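Local structure of allantoicase (Saccharomyces cerevisiae, 1O59) at residues I29-V35 / A217-K221; G39-G43 / D231-P236; A65-D69 / D113-F117. The protein hydrolyses allantoate to (S)-ureidoglycolate and urea, a step of allantoin degradation that lets yeast use purines as a secondary nitrogen source. One frame throughout, in Å; residues are numbered along the deposited sequence.

Contact 1 (I29-V35 / A217-K221); sequences ISKNKAV and AVALK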
# COMPACT_ATOMS: atom_id res chain seq x y z
N ILE A 29 -7.59 -7.10 -0.36
CA ILE A 29 -7.43 -6.66 1.01
C ILE A 29 -8.13 -7.56 2.02
O ILE A 29 -7.48 -8.10 2.89
CB ILE A 29 -7.93 -5.23 1.14
CG1 ILE A 29 -7.11 -4.31 0.25
CG2 ILE A 29 -7.83 -4.75 2.57
CD1 ILE A 29 -7.80 -2.98 -0.07
N SER A 30 -9.44 -7.70 1.91
CA SER A 30 -10.19 -8.44 2.92
C SER A 30 -9.80 -9.89 2.90
O SER A 30 -9.64 -10.50 3.96
CB SER A 30 -11.73 -8.34 2.73
OG SER A 30 -12.18 -7.01 2.44
N LYS A 31 -9.66 -10.48 1.72
CA LYS A 31 -9.37 -11.91 1.64
C LYS A 31 -7.88 -12.19 1.75
O LYS A 31 -7.45 -13.05 2.51
CB LYS A 31 -9.92 -12.53 0.36
CG LYS A 31 -11.43 -12.60 0.33
CD LYS A 31 -11.93 -13.54 -0.77
CE LYS A 31 -13.26 -13.05 -1.34
NZ LYS A 31 -14.00 -14.15 -2.01
N ASN A 32 -7.07 -11.45 1.00
CA ASN A 32 -5.67 -11.79 0.92
C ASN A 32 -4.78 -10.92 1.80
O ASN A 32 -3.58 -11.13 1.83
CB ASN A 32 -5.19 -11.78 -0.55
CG ASN A 32 -5.78 -12.92 -1.37
OD1 ASN A 32 -5.24 -14.04 -1.41
ND2 ASN A 32 -6.87 -12.64 -2.05
N LYS A 33 -5.38 -9.95 2.49
CA LYS A 33 -4.66 -9.11 3.46
C LYS A 33 -3.46 -8.42 2.82
O LYS A 33 -2.39 -8.30 3.44
CB LYS A 33 -4.21 -9.95 4.68
CG LYS A 33 -5.27 -10.94 5.23
CD LYS A 33 -6.62 -10.27 5.64
CE LYS A 33 -7.64 -11.33 6.15
NZ LYS A 33 -8.78 -10.71 6.88
N ALA A 34 -3.62 -7.97 1.59
CA ALA A 34 -2.50 -7.49 0.82
C ALA A 34 -2.43 -5.97 0.74
O ALA A 34 -3.43 -5.27 0.91
CB ALA A 34 -2.57 -8.05 -0.56
N VAL A 35 -1.22 -5.50 0.42
CA VAL A 35 -0.89 -4.08 0.27
C VAL A 35 0.03 -3.91 -0.94
O VAL A 35 0.60 -4.89 -1.43
CB VAL A 35 -0.17 -3.55 1.53
CG1 VAL A 35 -1.07 -3.66 2.77
CG2 VAL A 35 1.18 -4.28 1.74
N ALA A 217 0.40 -5.90 9.12
CA ALA A 217 -0.84 -5.22 9.43
C ALA A 217 -1.42 -4.61 8.16
O ALA A 217 -0.68 -4.20 7.27
CB ALA A 217 -0.62 -4.15 10.45
N VAL A 218 -2.75 -4.56 8.10
CA VAL A 218 -3.47 -4.12 6.91
C VAL A 218 -4.78 -3.40 7.33
O VAL A 218 -5.50 -3.85 8.21
CB VAL A 218 -3.70 -5.32 5.92
CG1 VAL A 218 -4.68 -6.27 6.47
CG2 VAL A 218 -4.18 -4.85 4.58
N ALA A 219 -5.04 -2.25 6.71
CA ALA A 219 -6.26 -1.50 6.94
C ALA A 219 -7.40 -2.15 6.15
O ALA A 219 -7.31 -2.30 4.94
CB ALA A 219 -6.08 -0.04 6.52
N LEU A 220 -8.46 -2.52 6.84
CA LEU A 220 -9.50 -3.33 6.26
C LEU A 220 -10.75 -2.59 5.84
O LEU A 220 -11.29 -2.89 4.79
CB LEU A 220 -9.90 -4.46 7.23
CG LEU A 220 -8.92 -5.63 7.24
CD1 LEU A 220 -9.50 -6.73 8.06
CD2 LEU A 220 -8.59 -6.14 5.82
N LYS A 221 -11.24 -1.69 6.68
CA LYS A 221 -12.56 -1.08 6.50
C LYS A 221 -12.54 0.30 7.10
O LYS A 221 -11.81 0.55 8.05
CB LYS A 221 -13.67 -1.91 7.14
CG LYS A 221 -14.12 -3.07 6.26
CD LYS A 221 -15.65 -3.39 6.31
CE LYS A 221 -16.06 -4.27 5.07
NZ LYS A 221 -17.55 -4.52 4.86
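Each allantoicase repeat pairs a five-stranded antiparallel sheet with a second antiparallel sheet, consistent with the galactose-binding-like beta-sandwich fold. Here the C-terminal end of helix 21-31 and the turn after it pack on strand 218-222, an edge strand of the second repeat's five-stranded sheet. Val35 pairs with Gly194 of the first repeat's sheet, so the contact joins the two repeats. No hydrogen bond crosses between the segments. Ala217 takes little part. Val218 points at the helix end and is the most covered residue. Its CG2 lies 4.2 Å from Ile29 CG2 and 3.8 Å from Val35 CG1. The same CG2 is 3.8 Å from Ala34 O, and Val218 CG1 is 4.1 Å from Lys33 CB. Val218 thus fills the space between the helix end and the chain that leaves it. Lys33, with positive phi, is the first residue to leave helical angles, and the chain turns there. Ala219 contributes its carbonyl, with O 3.4 Å from Ile29 CG2. Leu220 starts out sideways, but CD2 reaches the helix, 4.0 Å from Ser30 CA, while CD1 lies 4.2 Å from Lys33 NZ. Leu220 and Lys221 both face Val261 of the neighbouring strand, a classic beta bulge. Lys33 NZ hydrogen-bonds to Gln263 OE1 in that strand, and weakly to Ser30 O at 3.1 Å. The tightest apolar pair is Ile29 CG2 against Leu220 CD2, 3.6 Å apart.

Contact 2 (G39-G43 / D231-P236); sequences GSKLG and DNLLLP
The amine of Lys41 carries the polar part of this contact. Its NZ forms a salt bridge with Asp231 OD2 at 2.8 Å and donates a second hydrogen bond to Asn232 OD1, also at 2.8 Å. Lys41 chi1 is p and chi2 to chi4 are t, so the chain is extended beyond CB. Asp231 (chi1 p) and Asn232 (chi1 m) are consecutive residues of a 3-10 turn and present two oxygens to one amine. Asp231 OD1 is held by Ser229 OG, and Asn232 ND2 by Gly245 O. Residues 39-43 form a compact turn, with phi/psi -60/-26 at Ser40, -73/-15 at Lys41 and -115/15 at Leu42. Leu42 N bonds to Gly39 O at 3.3 Å, and Gly43 N weakly to Ser40 O at 3.0 Å. Gly43 (103/14) sits where a CB would jam against the preceding carbonyl. After the 3-10 turn, Leu235 and Pro236 are extended, psi near 160°. The backbones come nearest at Leu42 and Leu235, CA to CA 5.9 Å. Leu235 (m, t) points at the first loop. Its CD2 lies 3.7 Å from Lys41 O and 4.0 Å from the CB of Leu42 (p, p), and its CD1 is 3.9 Å from Lys41 CD. Pro236 CD sits 3.8 Å from Lys41 O and 4.0 Å from Leu42 CA. One loop lies between strands 35-36 and 45-49, the other between 227-228 and 246-247, so the contact joins the two halves of the chain. Asp231 balances the Lys41 charge, the Asn232 oxygen accepts a further hydrogen bond, and the aliphatic stem packs on leucine.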
# COMPACT_ATOMS: atom_id res chain seq x y z
N GLY A 39 5.03 0.32 -3.56
CA GLY A 39 4.76 1.76 -3.41
C GLY A 39 5.91 2.45 -2.70
O GLY A 39 6.43 1.92 -1.72
N SER A 40 6.29 3.63 -3.19
CA SER A 40 7.32 4.47 -2.57
C SER A 40 6.99 4.89 -1.14
O SER A 40 7.89 5.17 -0.34
CB SER A 40 7.54 5.71 -3.40
OG SER A 40 6.39 6.51 -3.40
N LYS A 41 5.70 4.95 -0.83
CA LYS A 41 5.22 5.39 0.48
C LYS A 41 5.45 4.38 1.59
O LYS A 41 5.32 4.76 2.76
CB LYS A 41 3.74 5.77 0.44
CG LYS A 41 2.76 4.61 0.33
CD LYS A 41 1.35 5.20 0.26
CE LYS A 41 0.26 4.18 0.37
NZ LYS A 41 -1.06 4.89 0.25
N LEU A 42 5.76 3.12 1.26
CA LEU A 42 6.29 2.22 2.28
C LEU A 42 7.73 1.81 1.98
O LEU A 42 8.27 0.90 2.58
CB LEU A 42 5.38 1.00 2.54
CG LEU A 42 4.90 0.09 1.42
CD1 LEU A 42 6.07 -0.69 0.78
CD2 LEU A 42 3.80 -0.86 1.92
N GLY A 43 8.36 2.54 1.08
CA GLY A 43 9.79 2.42 0.88
C GLY A 43 10.20 1.64 -0.35
O GLY A 43 11.37 1.26 -0.47
N ASP A 231 -4.85 3.16 4.70
CA ASP A 231 -3.59 2.43 4.66
C ASP A 231 -2.39 3.29 5.01
O ASP A 231 -1.35 2.76 5.41
CB ASP A 231 -3.39 1.70 3.33
CG ASP A 231 -3.36 2.61 2.17
OD1 ASP A 231 -4.40 3.28 1.95
OD2 ASP A 231 -2.36 2.70 1.40
N ASN A 232 -2.55 4.60 4.94
CA ASN A 232 -1.49 5.49 5.33
C ASN A 232 -1.24 5.45 6.83
O ASN A 232 -0.19 5.91 7.28
CB ASN A 232 -1.79 6.93 4.90
CG ASN A 232 -1.69 7.13 3.39
OD1 ASN A 232 -1.09 6.29 2.69
ND2 ASN A 232 -2.27 8.24 2.87
N LEU A 233 -2.19 4.93 7.60
CA LEU A 233 -2.05 4.90 9.07
C LEU A 233 -0.91 4.01 9.59
O LEU A 233 -0.47 4.16 10.72
CB LEU A 233 -3.33 4.37 9.70
CG LEU A 233 -4.54 5.32 9.65
CD1 LEU A 233 -5.78 4.55 10.08
CD2 LEU A 233 -4.33 6.59 10.52
N LEU A 234 -0.47 3.08 8.74
CA LEU A 234 0.40 2.01 9.13
C LEU A 234 1.78 2.17 8.51
O LEU A 234 2.62 1.27 8.57
CB LEU A 234 -0.25 0.69 8.69
CG LEU A 234 -1.76 0.57 8.88
CD1 LEU A 234 -2.31 -0.71 8.31
CD2 LEU A 234 -2.17 0.64 10.36
N LEU A 235 2.04 3.33 7.92
CA LEU A 235 3.27 3.52 7.15
C LEU A 235 4.48 3.86 8.02
O LEU A 235 4.35 4.31 9.13
CB LEU A 235 3.08 4.63 6.11
CG LEU A 235 2.05 4.33 5.02
CD1 LEU A 235 1.96 5.54 4.11
CD2 LEU A 235 2.42 3.08 4.22
N PRO A 236 5.67 3.70 7.48
CA PRO A 236 6.85 4.17 8.17
C PRO A 236 6.85 5.70 8.26
O PRO A 236 6.27 6.38 7.38
CB PRO A 236 8.04 3.68 7.31
CG PRO A 236 7.47 2.82 6.21
CD PRO A 236 5.98 3.14 6.15

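Contact 3 (A65-D69 / D113-F117); sequences APIRD and DTAFF
Two surface loops of the first allantoicase repeat run side by side, their touching parts aligned to within 7°. Residues 65-67 are extended, and Arg68 leaves that run at phi/psi -79/-61; residues 113-117 leave strand 105-113 through a tight turn. Pro66 comes first to touch, its CA 6.9 Å from that of Ala115. The proline ring, C-gamma endo, points at the turn, with CG 3.9 Å from Ala115 CB and 3.6 Å from Asp113 OD2. Pro66 O reaches the edge of the Phe116 ring, 3.7 Å from CE2. Ile67 turns its side chain away and meets Phe116 through its backbone, with C 3.5 Å from CE2. Ile67 N bonds to Asp81 OD2. Arg68 (chi1 t, chi2 near 16°) lies 7.0 Å from Phe116, CA to CA. Its CB makes a CH-pi contact over the ring face, 4.3 Å from the centroid and 18° off the normal, and its CD lies 4.0 Å from Phe116 CG. The guanidinium makes a cation-pi contact with Tyr80. An Asx turn shapes the partner loop, with Asp113 OD1 (chi1 t) accepting from Ala115 N at 3.0 Å. It overlaps a type II beta turn from Thr114 to Phe117, with Ala115 at -41/126 and Phe116 at 71/-2, closed by Phe117 N to Thr114 O at 2.9 Å. Phe116 (chi1 m, chi2 -66°) points at the first loop. No hydrogen bond joins the segments, so the contact rests on van der Waals and CH-pi packing; polar bonds are made within the turn or to other parts of the first repeat, including strand 186-196.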
# COMPACT_ATOMS: atom_id res chain seq x y z
N ALA A 65 -2.22 9.92 -7.72
CA ALA A 65 -2.83 9.49 -8.97
C ALA A 65 -2.16 10.33 -10.03
O ALA A 65 -1.77 11.46 -9.74
CB ALA A 65 -4.35 9.70 -8.97
N PRO A 66 -2.03 9.79 -11.24
CA PRO A 66 -1.34 10.50 -12.30
C PRO A 66 -2.16 11.68 -12.83
O PRO A 66 -3.39 11.67 -12.78
CB PRO A 66 -1.13 9.44 -13.38
CG PRO A 66 -1.87 8.23 -12.95
CD PRO A 66 -2.55 8.49 -11.68
N ILE A 67 -1.43 12.69 -13.32
CA ILE A 67 -2.01 13.97 -13.79
C ILE A 67 -1.48 14.34 -15.17
O ILE A 67 -0.45 13.82 -15.60
CB ILE A 67 -1.70 15.12 -12.79
CG1 ILE A 67 -0.20 15.21 -12.50
CG2 ILE A 67 -2.47 14.93 -11.50
CD1 ILE A 67 0.23 16.52 -11.89
N ARG A 68 -2.17 15.25 -15.85
CA ARG A 68 -1.76 15.61 -17.20
C ARG A 68 -0.56 16.57 -17.22
O ARG A 68 0.51 16.21 -17.74
CB ARG A 68 -2.92 16.07 -18.08
CG ARG A 68 -2.67 15.86 -19.62
CD ARG A 68 -1.50 14.89 -19.96
NE ARG A 68 -1.17 14.68 -21.38
CZ ARG A 68 -0.20 15.32 -22.07
NH1 ARG A 68 0.01 14.99 -23.35
NH2 ARG A 68 0.55 16.29 -21.52
N ASP A 69 -0.68 17.77 -16.67
CA ASP A 69 0.46 18.70 -16.77
C ASP A 69 0.71 19.54 -15.52
O ASP A 69 1.86 19.88 -15.22
CB ASP A 69 0.30 19.61 -18.00
CG ASP A 69 1.65 20.12 -18.53
OD1 ASP A 69 1.69 21.31 -18.97
OD2 ASP A 69 2.71 19.41 -18.53
N ASP A 113 -1.67 1.10 -14.65
CA ASP A 113 -2.36 2.29 -15.16
C ASP A 113 -1.57 2.95 -16.32
O ASP A 113 -0.47 3.49 -16.14
CB ASP A 113 -2.57 3.30 -14.01
CG ASP A 113 -3.57 4.43 -14.35
OD1 ASP A 113 -4.11 4.53 -15.51
OD2 ASP A 113 -3.87 5.29 -13.47
N THR A 114 -2.14 2.91 -17.52
CA THR A 114 -1.56 3.57 -18.69
C THR A 114 -2.10 4.98 -18.89
O THR A 114 -2.04 5.50 -19.99
CB THR A 114 -1.83 2.73 -19.98
OG1 THR A 114 -3.22 2.45 -20.12
CG2 THR A 114 -1.21 1.35 -19.89
N ALA A 115 -2.62 5.60 -17.83
CA ALA A 115 -3.21 6.96 -17.90
C ALA A 115 -2.45 7.96 -18.76
O ALA A 115 -1.24 8.19 -18.57
CB ALA A 115 -3.37 7.54 -16.50
N PHE A 116 -3.19 8.56 -19.70
CA PHE A 116 -2.69 9.60 -20.62
C PHE A 116 -1.73 9.09 -21.71
O PHE A 116 -1.27 9.89 -22.53
CB PHE A 116 -2.06 10.79 -19.87
CG PHE A 116 -2.95 11.37 -18.81
CD1 PHE A 116 -4.12 12.00 -19.16
CD2 PHE A 116 -2.63 11.25 -17.47
CE1 PHE A 116 -4.95 12.52 -18.17
CE2 PHE A 116 -3.45 11.75 -16.48
CZ PHE A 116 -4.60 12.39 -16.82
N PHE A 117 -1.40 7.80 -21.70
CA PHE A 117 -0.70 7.19 -22.83
C PHE A 117 -1.81 6.63 -23.71
O PHE A 117 -2.33 5.56 -23.45
CB PHE A 117 0.30 6.14 -22.38
CG PHE A 117 1.37 6.69 -21.50
CD1 PHE A 117 2.38 7.49 -22.03
CD2 PHE A 117 1.35 6.45 -20.13
CE1 PHE A 117 3.38 8.01 -21.24
CE2 PHE A 117 2.36 6.98 -19.31
CZ PHE A 117 3.38 7.76 -19.88

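Overall arrangement
Contacts 1 and 2 lie near the centre of the chain and are partly buried. Both join a piece of chain from residues 29-43 to the beginning of the second repeat. They touch each other, with Leu234 CD1 packed 3.5 Å from Ala219 N, and their segments alternate along the sequence. Contact 1 is apolar across a strand and a helix end; contact 2 adds a salt bridge between loops. Contact 3 is a surface contact within the first repeat. It is nested in the loops closed by the other two, and its nearest atoms are about 15 Å from contact 1 and about 9 Å from contact 2. An aromatic ring dominates it.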